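Local coordinates for acetyl-CoA hydrolase/transferase family protein (Porphyromonas gingivalis, PDB 2NVV) that probably hydrolyses acetyl-CoA or transfers coenzyme A between acetate and other carboxylic acids, and carries bound zinc, at residues Thr107-Leu112 with Leu145-Arg150; Asn280-Val285 with Arg343-Ile348; Arg432-Asn435 with His441-Ile444. All blocks are in the same frame, centred on the assembly; numbering follows the deposited sequence.

Contact 1: Thr107-Leu112 with Leu145-Arg150; sequences TLAQDL and LPTICR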
loop_
_atom_site.group_PDB
_atom_site.type_symbol
_atom_site.label_atom_id
_atom_site.label_comp_id
_atom_site.label_asym_id
_atom_site.label_seq_id
_atom_site.Cartn_x
_atom_site.Cartn_y
_atom_site.Cartn_z
ATOM N N THR A 107 -4.950 0.588 -10.287
ATOM C CA THR A 107 -4.123 -0.386 -11.000
ATOM C C THR A 107 -4.725 -1.181 -12.150
ATOM O O THR A 107 -3.972 -1.755 -12.932
ATOM C CB THR A 107 -3.519 -1.409 -10.022
ATOM O OG1 THR A 107 -4.557 -2.247 -9.499
ATOM C CG2 THR A 107 -2.851 -0.706 -8.861
ATOM N N LEU A 108 -6.055 -1.218 -12.265
ATOM C CA LEU A 108 -6.714 -1.998 -13.324
ATOM C C LEU A 108 -6.361 -1.625 -14.767
ATOM O O LEU A 108 -6.158 -2.501 -15.614
ATOM C CB LEU A 108 -8.238 -1.952 -13.154
ATOM C CG LEU A 108 -9.046 -2.757 -14.183
ATOM C CD1 LEU A 108 -8.647 -4.217 -14.142
ATOM C CD2 LEU A 108 -10.520 -2.619 -13.893
ATOM N N ALA A 109 -6.302 -0.329 -15.048
ATOM C CA ALA A 109 -5.974 0.138 -16.390
ATOM C C ALA A 109 -4.613 -0.338 -16.898
ATOM O O ALA A 109 -4.524 -0.942 -17.969
ATOM C CB ALA A 109 -6.039 1.656 -16.449
ATOM N N GLN A 110 -3.554 -0.074 -16.143
ATOM C CA GLN A 110 -2.233 -0.485 -16.585
ATOM C C GLN A 110 -2.056 -1.990 -16.602
ATOM O O GLN A 110 -1.384 -2.528 -17.480
ATOM C CB GLN A 110 -1.136 0.143 -15.720
ATOM C CG GLN A 110 -1.226 -0.190 -14.260
ATOM C CD GLN A 110 0.076 0.075 -13.515
ATOM O OE1 GLN A 110 0.709 1.114 -13.690
ATOM N NE2 GLN A 110 0.469 -0.864 -12.667
ATOM N N ASP A 111 -2.652 -2.673 -15.633
ATOM C CA ASP A 111 -2.531 -4.124 -15.556
ATOM C C ASP A 111 -3.237 -4.794 -16.717
ATOM O O ASP A 111 -2.928 -5.930 -17.073
ATOM C CB ASP A 111 -3.083 -4.629 -14.223
ATOM C CG ASP A 111 -2.128 -4.378 -13.072
ATOM O OD1 ASP A 111 -1.163 -3.609 -13.257
ATOM O OD2 ASP A 111 -2.338 -4.945 -11.978
ATOM N N LEU A 112 -4.199 -4.084 -17.293
ATOM C CA LEU A 112 -4.934 -4.588 -18.441
ATOM C C LEU A 112 -3.979 -4.478 -19.616
ATOM O O LEU A 112 -3.861 -5.393 -20.419
ATOM C CB LEU A 112 -6.180 -3.737 -18.686
ATOM C CG LEU A 112 -7.462 -4.247 -18.019
ATOM C CD1 LEU A 112 -8.553 -3.178 -18.070
ATOM C CD2 LEU A 112 -7.908 -5.528 -18.724
ATOM N N LEU A 145 -12.313 4.000 -19.051
ATOM C CA LEU A 145 -12.738 4.286 -20.409
ATOM C C LEU A 145 -11.647 4.242 -21.469
ATOM O O LEU A 145 -11.698 3.419 -22.381
ATOM C CB LEU A 145 -13.419 5.656 -20.458
ATOM C CG LEU A 145 -13.801 6.205 -21.842
ATOM C CD1 LEU A 145 -15.093 5.575 -22.324
ATOM C CD2 LEU A 145 -13.972 7.706 -21.763
ATOM N N PRO A 146 -10.644 5.132 -21.374
ATOM C CA PRO A 146 -9.592 5.106 -22.394
ATOM C C PRO A 146 -8.913 3.763 -22.626
ATOM O O PRO A 146 -8.547 3.437 -23.755
ATOM C CB PRO A 146 -8.622 6.199 -21.928
ATOM C CG PRO A 146 -8.881 6.320 -20.455
ATOM C CD PRO A 146 -10.370 6.169 -20.363
ATOM N N THR A 147 -8.765 2.973 -21.572
ATOM C CA THR A 147 -8.116 1.685 -21.713
ATOM C C THR A 147 -9.009 0.647 -22.390
ATOM O O THR A 147 -8.534 -0.098 -23.246
ATOM C CB THR A 147 -7.646 1.158 -20.349
ATOM O OG1 THR A 147 -6.812 2.146 -19.729
ATOM C CG2 THR A 147 -6.858 -0.145 -20.512
ATOM N N ILE A 148 -10.289 0.593 -22.025
ATOM C CA ILE A 148 -11.176 -0.386 -22.643
ATOM C C ILE A 148 -11.434 -0.063 -24.117
ATOM O O ILE A 148 -11.625 -0.962 -24.932
ATOM C CB ILE A 148 -12.546 -0.521 -21.878
ATOM C CG1 ILE A 148 -13.229 0.830 -21.731
ATOM C CG2 ILE A 148 -12.317 -1.132 -20.512
ATOM C CD1 ILE A 148 -14.542 0.755 -20.994
ATOM N N CYS A 149 -11.437 1.222 -24.455
ATOM C CA CYS A 149 -11.649 1.651 -25.831
ATOM C C CYS A 149 -10.436 1.314 -26.686
ATOM O O CYS A 149 -10.562 1.007 -27.879
ATOM C CB CYS A 149 -11.900 3.153 -25.891
ATOM S SG CYS A 149 -13.552 3.667 -25.372
ATOM N N ARG A 150 -9.262 1.371 -26.068
ATOM C CA ARG A 150 -8.022 1.076 -26.762
ATOM C C ARG A 150 -7.852 -0.422 -26.995
ATOM O O ARG A 150 -7.534 -0.853 -28.106
ATOM C CB ARG A 150 -6.825 1.590 -25.956
ATOM C CG ARG A 150 -5.501 1.203 -26.568
ATOM C CD ARG A 150 -4.426 0.930 -25.528
ATOM N NE ARG A 150 -3.625 2.116 -25.224
ATOM C CZ ARG A 150 -2.300 2.100 -25.098
ATOM N NH1 ARG A 150 -1.633 0.959 -25.255
ATOM N NH2 ARG A 150 -1.642 3.219 -24.801
#
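Ala-109 and Thr-147 bring two short helices, 108-113 and 145-151, together with their CA atoms 5.9 Å apart. This is helix-to-helix packing in the Rossmann-like N-terminal half, whose parallel sheet has strand 122-127 next to 154-160. Helix 145-151 belongs to the beta-alpha-beta crossover between those two neighbours, and its Leu-145 and Cys-149 side chains lie on Ile-125 of the first. Helix 108-113 precedes that strand in the chain.

Thr-147 does nearly all the work, and it does so with both branches. Its CG2 stands anti to its own backbone nitrogen (chi1, measured to OG1, is -55°), which places the methyl and the hydroxyl side by side, both on the face turned to the other helix. The hydroxyl branch meets the methyl of Ala-109, OG1 to CB 3.4 Å, a plain contact of oxygen on carbon. What holds that hydroxyl is a hydrogen bond with Glu-175 OE2, from outside both helices. The methyl branch meets the backbone of the same alanine: Thr-147 CG2 lies 3.5 Å from Ala-109 O, and one turn further on it touches Leu-112 through CB at 4.1 Å. All three residues are buried, and the small alanine is consistent with the close approach of the two backbones. Glu-175 also forms a salt bridge with Arg-150 NE, so one carboxylate serves two residues of helix 145-151.

On helix 108-113, the neighbouring Gln-110 has its CB directed away from this interface. Its OE1 is hydrogen-bonded to Arg-182 NH2 and, weakly, to Arg-343 NE of the second subunit. Its NE2, the other end of the same amide, donates to Asp-111 OD1 at 3.2 Å with an N-H...O angle of 155°, the acceptor lying 14° out of the amide plane.

Contact 2: Asn280-Val285 with Arg343-Ile348; sequences NMYTEV and RRLGVI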
loop_
_atom_site.group_PDB
_atom_site.type_symbol
_atom_site.label_atom_id
_atom_site.label_comp_id
_atom_site.label_asym_id
_atom_site.label_seq_id
_atom_site.Cartn_x
_atom_site.Cartn_y
_atom_site.Cartn_z
ATOM N N ASN A 280 -9.635 22.406 -2.199
ATOM C CA ASN A 280 -9.869 21.681 -3.435
ATOM C C ASN A 280 -10.005 20.202 -3.115
ATOM O O ASN A 280 -9.517 19.737 -2.091
ATOM C CB ASN A 280 -8.700 21.873 -4.409
ATOM C CG ASN A 280 -8.469 23.332 -4.775
ATOM O OD1 ASN A 280 -7.428 23.908 -4.448
ATOM N ND2 ASN A 280 -9.438 23.937 -5.464
HETATM N N MSE A 281 -10.673 19.476 -3.997
HETATM C CA MSE A 281 -10.858 18.042 -3.832
HETATM C C MSE A 281 -10.031 17.321 -4.879
HETATM O O MSE A 281 -9.881 17.799 -6.009
HETATM C CB MSE A 281 -12.321 17.631 -4.072
HETATM C CG MSE A 281 -13.354 18.282 -3.175
HETATM SE SE MSE A 281 -13.185 17.709 -1.366
HETATM C CE MSE A 281 -13.811 15.858 -1.551
ATOM N N TYR A 282 -9.476 16.184 -4.489
ATOM C CA TYR A 282 -8.755 15.330 -5.411
ATOM C C TYR A 282 -9.263 13.968 -4.963
ATOM O O TYR A 282 -8.523 13.163 -4.397
ATOM C CB TYR A 282 -7.234 15.426 -5.242
ATOM C CG TYR A 282 -6.517 14.844 -6.448
ATOM C CD1 TYR A 282 -6.428 15.563 -7.639
ATOM C CD2 TYR A 282 -6.028 13.540 -6.437
ATOM C CE1 TYR A 282 -5.881 15.002 -8.780
ATOM C CE2 TYR A 282 -5.485 12.970 -7.572
ATOM C CZ TYR A 282 -5.415 13.703 -8.745
ATOM O OH TYR A 282 -4.892 13.128 -9.886
ATOM N N THR A 283 -10.564 13.750 -5.176
ATOM C CA THR A 283 -11.252 12.511 -4.785
ATOM C C THR A 283 -11.493 11.517 -5.915
ATOM O O THR A 283 -10.926 11.612 -7.003
ATOM C CB THR A 283 -12.649 12.793 -4.180
ATOM O OG1 THR A 283 -13.271 13.861 -4.900
ATOM C CG2 THR A 283 -12.562 13.139 -2.735
ATOM N N GLU A 284 -12.341 10.546 -5.606
ATOM C CA GLU A 284 -12.746 9.528 -6.546
ATOM C C GLU A 284 -14.052 9.994 -7.134
ATOM O O GLU A 284 -14.148 10.208 -8.345
ATOM C CB GLU A 284 -12.977 8.200 -5.844
ATOM C CG GLU A 284 -11.740 7.365 -5.648
ATOM C CD GLU A 284 -12.014 6.150 -4.794
ATOM O OE1 GLU A 284 -12.200 6.307 -3.569
ATOM O OE2 GLU A 284 -12.057 5.042 -5.346
ATOM N N VAL A 285 -15.062 10.144 -6.280
ATOM C CA VAL A 285 -16.376 10.583 -6.747
ATOM C C VAL A 285 -16.852 11.899 -6.109
ATOM O O VAL A 285 -16.814 12.084 -4.891
ATOM C CB VAL A 285 -17.462 9.448 -6.571
ATOM C CG1 VAL A 285 -16.822 8.181 -6.027
ATOM C CG2 VAL A 285 -18.590 9.905 -5.679
ATOM N N ARG A 343 0.476 11.161 -3.331
ATOM C CA ARG A 343 1.603 11.460 -2.455
ATOM C C ARG A 343 2.300 12.780 -2.778
ATOM O O ARG A 343 2.717 13.500 -1.878
ATOM C CB ARG A 343 2.612 10.313 -2.498
ATOM C CG ARG A 343 3.783 10.489 -1.546
ATOM C CD ARG A 343 4.381 9.158 -1.136
ATOM N NE ARG A 343 5.749 9.327 -0.674
ATOM C CZ ARG A 343 6.495 8.358 -0.159
ATOM N NH1 ARG A 343 6.003 7.134 -0.021
ATOM N NH2 ARG A 343 7.759 8.608 0.179
ATOM N N ARG A 344 2.438 13.100 -4.059
ATOM C CA ARG A 344 3.071 14.360 -4.438
ATOM C C ARG A 344 2.260 15.569 -3.958
ATOM O O ARG A 344 2.836 16.498 -3.395
ATOM C CB ARG A 344 3.235 14.453 -5.949
ATOM C CG ARG A 344 3.812 15.790 -6.427
ATOM C CD ARG A 344 3.891 15.823 -7.951
ATOM N NE ARG A 344 4.595 14.654 -8.480
ATOM C CZ ARG A 344 4.334 14.090 -9.656
ATOM N NH1 ARG A 344 3.385 14.585 -10.433
ATOM N NH2 ARG A 344 5.015 13.021 -10.049
ATOM N N LEU A 345 0.940 15.549 -4.177
ATOM C CA LEU A 345 0.065 16.651 -3.774
ATOM C C LEU A 345 -0.197 16.690 -2.283
ATOM O O LEU A 345 -0.687 17.690 -1.768
ATOM C CB LEU A 345 -1.292 16.580 -4.479
ATOM C CG LEU A 345 -1.407 16.468 -5.998
ATOM C CD1 LEU A 345 -2.877 16.545 -6.366
ATOM C CD2 LEU A 345 -0.637 17.576 -6.681
ATOM N N GLY A 346 0.123 15.605 -1.594
ATOM C CA GLY A 346 -0.110 15.557 -0.163
ATOM C C GLY A 346 -1.597 15.510 0.138
ATOM O O GLY A 346 -2.095 16.190 1.043
ATOM N N VAL A 347 -2.313 14.708 -0.636
ATOM C CA VAL A 347 -3.743 14.563 -0.477
ATOM C C VAL A 347 -4.081 13.999 0.888
ATOM O O VAL A 347 -3.516 12.981 1.302
ATOM C CB VAL A 347 -4.329 13.616 -1.543
ATOM C CG1 VAL A 347 -5.831 13.531 -1.401
ATOM C CG2 VAL A 347 -3.965 14.102 -2.920
ATOM N N ILE A 348 -4.995 14.662 1.595
ATOM C CA ILE A 348 -5.433 14.188 2.898
ATOM C C ILE A 348 -6.625 13.291 2.598
ATOM O O ILE A 348 -7.587 13.727 1.975
ATOM C CB ILE A 348 -5.846 15.368 3.813
ATOM C CG1 ILE A 348 -4.602 16.179 4.176
ATOM C CG2 ILE A 348 -6.559 14.844 5.075
ATOM C CD1 ILE A 348 -4.883 17.448 4.898
#
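Tyr-282, Leu-345 and Val-347 make a small apolar core beside the predicted active site: Tyr-282 ends strand 279-282, and two residues later comes Glu-284, expected to form the glutamyl-CoA thioester. The tyrosine ring is what the other segment packs against. Leu-345 sets CD1 over one face, 4.0 Å from the ring centroid and 16° off the normal, a CH-pi contact shifted toward the rim. An extended leucine chain (chi2 -175°) carries that methyl out to the ring, and the two side chains cross at about a right angle.

Val-347 divides its methyls between ring and backbone. CG2 comes obliquely to the ring, 4.1 Å from Tyr-282 CD2, whereas CG1, anti to its own nitrogen, lies 4.0 Å from Tyr-282 O. At the far end of the ring, Tyr-282 OH is hydrogen-bonded to Tyr-335 O, which would hold the ring against swinging off this packing. Glu-284 OE2 is hydrogen-bonded to Asn-337 ND2.

Gly-346, with a positive phi of 69°, makes the turn between Leu-345 and Val-347, and the CB of each of these two is directed toward the tyrosine. It is the C-prime residue of the Schellman motif that ends helix 339-345 just before strand 348-352.

Contact 3: Arg432-Asn435 with His441-Ile444; sequences RGKN and HEII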
loop_
_atom_site.group_PDB
_atom_site.type_symbol
_atom_site.label_atom_id
_atom_site.label_comp_id
_atom_site.label_asym_id
_atom_site.label_seq_id
_atom_site.Cartn_x
_atom_site.Cartn_y
_atom_site.Cartn_z
ATOM N N ARG A 432 -0.042 8.036 14.971
ATOM C CA ARG A 432 1.354 8.303 14.620
ATOM C C ARG A 432 2.330 8.320 15.785
ATOM O O ARG A 432 2.063 8.890 16.834
ATOM C CB ARG A 432 1.457 9.615 13.834
ATOM C CG ARG A 432 0.883 9.525 12.423
ATOM C CD ARG A 432 0.725 10.890 11.803
ATOM N NE ARG A 432 -0.223 11.705 12.556
ATOM C CZ ARG A 432 -0.562 12.950 12.238
ATOM N NH1 ARG A 432 -1.430 13.599 12.989
ATOM N NH2 ARG A 432 -0.040 13.542 11.171
ATOM N N GLY A 433 3.464 7.662 15.586
ATOM C CA GLY A 433 4.489 7.620 16.611
ATOM C C GLY A 433 4.202 6.702 17.770
ATOM O O GLY A 433 4.878 6.777 18.794
ATOM N N LYS A 434 3.221 5.822 17.614
ATOM C CA LYS A 434 2.854 4.907 18.691
ATOM C C LYS A 434 3.021 3.443 18.341
ATOM O O LYS A 434 2.832 3.046 17.191
ATOM C CB LYS A 434 1.404 5.164 19.111
ATOM C CG LYS A 434 1.246 6.444 19.889
ATOM C CD LYS A 434 -0.204 6.838 20.066
ATOM C CE LYS A 434 -0.292 8.096 20.934
ATOM N NZ LYS A 434 -1.657 8.673 20.976
ATOM N N ASN A 435 3.392 2.645 19.331
ATOM C CA ASN A 435 3.559 1.216 19.116
ATOM C C ASN A 435 2.176 0.592 19.301
ATOM O O ASN A 435 1.209 1.309 19.571
ATOM C CB ASN A 435 4.581 0.629 20.111
ATOM C CG ASN A 435 4.095 0.646 21.543
ATOM O OD1 ASN A 435 4.773 0.154 22.434
ATOM N ND2 ASN A 435 2.921 1.209 21.769
ATOM N N HIS A 441 -4.519 1.808 23.544
ATOM C CA HIS A 441 -5.083 2.598 24.628
ATOM C C HIS A 441 -5.650 3.909 24.118
ATOM O O HIS A 441 -6.659 4.396 24.616
ATOM C CB HIS A 441 -4.041 2.856 25.707
ATOM C CG HIS A 441 -3.885 1.715 26.660
ATOM N ND1 HIS A 441 -2.776 0.899 26.672
ATOM C CD2 HIS A 441 -4.718 1.235 27.614
ATOM C CE1 HIS A 441 -2.929 -0.034 27.595
ATOM N NE2 HIS A 441 -4.098 0.148 28.181
ATOM N N GLU A 442 -5.005 4.480 23.114
ATOM C CA GLU A 442 -5.491 5.723 22.530
ATOM C C GLU A 442 -6.824 5.453 21.834
ATOM O O GLU A 442 -7.786 6.187 22.021
ATOM C CB GLU A 442 -4.464 6.262 21.531
ATOM C CG GLU A 442 -4.864 7.553 20.836
ATOM C CD GLU A 442 -4.967 8.740 21.775
ATOM O OE1 GLU A 442 -5.166 9.865 21.266
ATOM O OE2 GLU A 442 -4.856 8.553 23.004
ATOM N N ILE A 443 -6.883 4.390 21.039
ATOM C CA ILE A 443 -8.108 4.031 20.328
ATOM C C ILE A 443 -9.237 3.693 21.294
ATOM O O ILE A 443 -10.392 4.020 21.056
ATOM C CB ILE A 443 -7.895 2.811 19.400
ATOM C CG1 ILE A 443 -6.986 3.192 18.226
ATOM C CG2 ILE A 443 -9.242 2.303 18.885
ATOM C CD1 ILE A 443 -6.659 2.043 17.299
ATOM N N ILE A 444 -8.901 3.019 22.380
ATOM C CA ILE A 444 -9.887 2.632 23.378
ATOM C C ILE A 444 -10.484 3.837 24.103
ATOM O O ILE A 444 -11.696 3.972 24.213
ATOM C CB ILE A 444 -9.245 1.670 24.412
ATOM C CG1 ILE A 444 -8.923 0.339 23.730
ATOM C CG2 ILE A 444 -10.178 1.442 25.588
ATOM C CD1 ILE A 444 -8.181 -0.637 24.598
#
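Lys-434 reaches from the loop after strand 427-430 to Glu-442 on helix 436-446, and this pair carries the whole contact. The close part is at the lysine's tip. Beyond CG the chain runs fully extended, which brings NZ 3.4 Å from Glu-442 CG and equally near CD, also 3.4 Å. The glutamate bends at chi2 (66°), and its carboxylate presents a face to the lysine: NZ sits above the flat group instead of lying in its plane between the oxygens.

The charge pairing is correspondingly loose. From Lys-434 NZ to Glu-442 OE1 is 3.7 Å, a long salt bridge, and both residues are partly exposed at the protein surface. Each has weak further company: NZ is weakly hydrogen-bonded to Asp-430 O, and OE1 makes a long ion pair with Lys-446. By contrast, the next residue, Ile-443, is buried against Ala-429 and Leu-431.

Between the two partners the chain enters the helix at Asn-435, whose backbone N is bonded to Glu-438 OE1. The bridge thus spans the turn from strand 427-430 into its following helix, with Asn-435 as the helix N-cap.

In the fold
The three contacts follow one another along the chain, with no nesting or crossing. Contact 1 closes a loop of 32 residues that contains strand 122-127 of the N-terminal parallel sheet. Contact 2 spans 57 residues, including strands 299-304 and 328-330, and packs the end of strand 279-282 against the turn from helix 339-345 into strand 348-352. Contact 3 is local, bridging five helical residues just after strand 427-430. Contacts 1 and 3 lie on opposite sides of the chain's centre, their own centres about 40 Å apart. All three touch the second subunit; the first segment of contact 1 meets Arg-343 of the other subunit's contact 2.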